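Local coordinates for protein ATP-dependent DNA helicase (Mycobacterium smegmatis, PDB 5V9X) that probably unwinds RNA:DNA hybrids in the 3'-to-5' direction, using ATP hydrolysis to track along single-stranded DNA, at residues A[439-444]-A[630-635]. Numbering follows the deposited sequence.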
loop_
_atom_site.group_PDB
_atom_site.type_symbol
_atom_site.label_atom_id
_atom_site.label_comp_id
_atom_site.label_asym_id
_atom_site.label_seq_id
_atom_site.Cartn_x
_atom_site.Cartn_y
_atom_site.Cartn_z
ATOM N N CYS A 439 8.058 5.760 15.074
ATOM C CA CYS A 439 6.715 5.843 15.637
ATOM C C CYS A 439 6.384 7.264 16.077
ATOM O O CYS A 439 5.241 7.713 15.933
ATOM C CB CYS A 439 6.574 4.878 16.813
ATOM S SG CYS A 439 6.826 3.139 16.397
ATOM N N ALA A 440 7.369 7.985 16.618
ATOM C CA ALA A 440 7.121 9.343 17.094
ATOM C C ALA A 440 6.764 10.276 15.942
ATOM O O ALA A 440 5.753 10.987 15.998
ATOM C CB ALA A 440 8.341 9.863 17.854
ATOM N N VAL A 441 7.587 10.290 14.889
ATOM C CA VAL A 441 7.278 11.108 13.718
ATOM C C VAL A 441 5.919 10.726 13.147
ATOM O O VAL A 441 5.140 11.590 12.727
ATOM C CB VAL A 441 8.393 10.982 12.663
ATOM C CG1 VAL A 441 8.013 11.727 11.392
ATOM C CG2 VAL A 441 9.708 11.509 13.212
ATOM N N THR A 442 5.607 9.430 13.137
ATOM C CA THR A 442 4.317 8.984 12.620
ATOM C C THR A 442 3.170 9.560 13.442
ATOM O O THR A 442 2.207 10.102 12.887
ATOM C CB THR A 442 4.259 7.458 12.603
ATOM O OG1 THR A 442 5.292 6.953 11.748
ATOM C CG2 THR A 442 2.911 6.988 12.088
ATOM N N VAL A 443 3.258 9.455 14.772
ATOM C CA VAL A 443 2.250 10.062 15.638
ATOM C C VAL A 443 2.176 11.564 15.395
ATOM O O VAL A 443 1.087 12.151 15.354
ATOM C CB VAL A 443 2.553 9.742 17.115
ATOM C CG1 VAL A 443 1.723 10.621 18.042
ATOM C CG2 VAL A 443 2.293 8.274 17.402
ATOM N N GLN A 444 3.334 12.203 15.217
ATOM C CA GLN A 444 3.369 13.640 14.970
ATOM C C GLN A 444 2.609 13.999 13.697
ATOM O O GLN A 444 1.754 14.892 13.702
ATOM C CB GLN A 444 4.822 14.106 14.888
ATOM C CG GLN A 444 5.000 15.566 14.534
ATOM C CD GLN A 444 6.459 15.937 14.371
ATOM O OE1 GLN A 444 7.149 16.238 15.346
ATOM N NE2 GLN A 444 6.943 15.907 13.133
ATOM N N GLY A 630 10.819 11.487 4.899
ATOM C CA GLY A 630 12.218 11.410 5.278
ATOM C C GLY A 630 12.743 12.733 5.798
ATOM O O GLY A 630 13.508 12.772 6.764
ATOM N N ALA A 631 12.336 13.834 5.162
ATOM C CA ALA A 631 12.697 15.157 5.660
ATOM C C ALA A 631 12.142 15.382 7.060
ATOM O O ALA A 631 12.851 15.859 7.954
ATOM C CB ALA A 631 12.191 16.232 4.699
ATOM N N ALA A 632 10.869 15.029 7.271
ATOM C CA ALA A 632 10.249 15.217 8.578
ATOM C C ALA A 632 10.960 14.419 9.663
ATOM O O ALA A 632 11.013 14.854 10.820
ATOM C CB ALA A 632 8.771 14.830 8.517
ATOM N N VAL A 633 11.515 13.257 9.311
ATOM C CA VAL A 633 12.217 12.436 10.294
ATOM C C VAL A 633 13.490 13.133 10.758
ATOM O O VAL A 633 13.791 13.176 11.957
ATOM C CB VAL A 633 12.513 11.042 9.712
ATOM C CG1 VAL A 633 13.555 10.322 10.550
ATOM C CG2 VAL A 633 11.234 10.220 9.628
ATOM N N GLY A 634 14.256 13.687 9.817
ATOM C CA GLY A 634 15.478 14.380 10.189
ATOM C C GLY A 634 15.214 15.656 10.965
ATOM O O GLY A 634 15.915 15.960 11.934
ATOM N N ALA A 635 14.202 16.422 10.548
ATOM C CA ALA A 635 13.845 17.638 11.270
ATOM C C ALA A 635 13.372 17.329 12.684
ATOM O O ALA A 635 13.556 18.148 13.592
ATOM C CB ALA A 635 12.770 18.407 10.501
#
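With CG1 of Val441 turned anti to its own backbone nitrogen (chi1 175°) and CG2 lying anti to the carbonyl carbon, the isopropyl fork of this residue opens toward Val633. There, chi1 of 164° likewise sets CG1 anti to the nitrogen and CG2 anti to the carbonyl carbon, and CG2 is the methyl that meets Val441. Both prongs of Val441 face Val633 CG2, CG1 at 4.0 Å and CG2 at 4.1 Å, and Val441 CG2 also rests on Val633 CA, at 4.0 Å. The two valine side chains cross at about a right angle. Beside them, Ala632 CB sits 4.3 Å from Val441 CG1. Alanine suits this place because a lone methyl gives an apolar surface without holding the helices apart; beta-branched valine offers two methyls close to its backbone, and the CA atoms of Val441 and Val633 come within 6.2 Å. Leu629 and Phe636 of helix 627-640 also touch Val441. On its other side, helix 433-448 packs through Val443 onto strands 256-262 and 424-429 of the second parallel, RecA-like helicase sheet, joining helix 627-640 to that domain. No hydrogen bond or charge pair links the segments; burying 138 Å², they meet through non-directional dispersion and the hydrophobic effect, so methyl fit sets their approach.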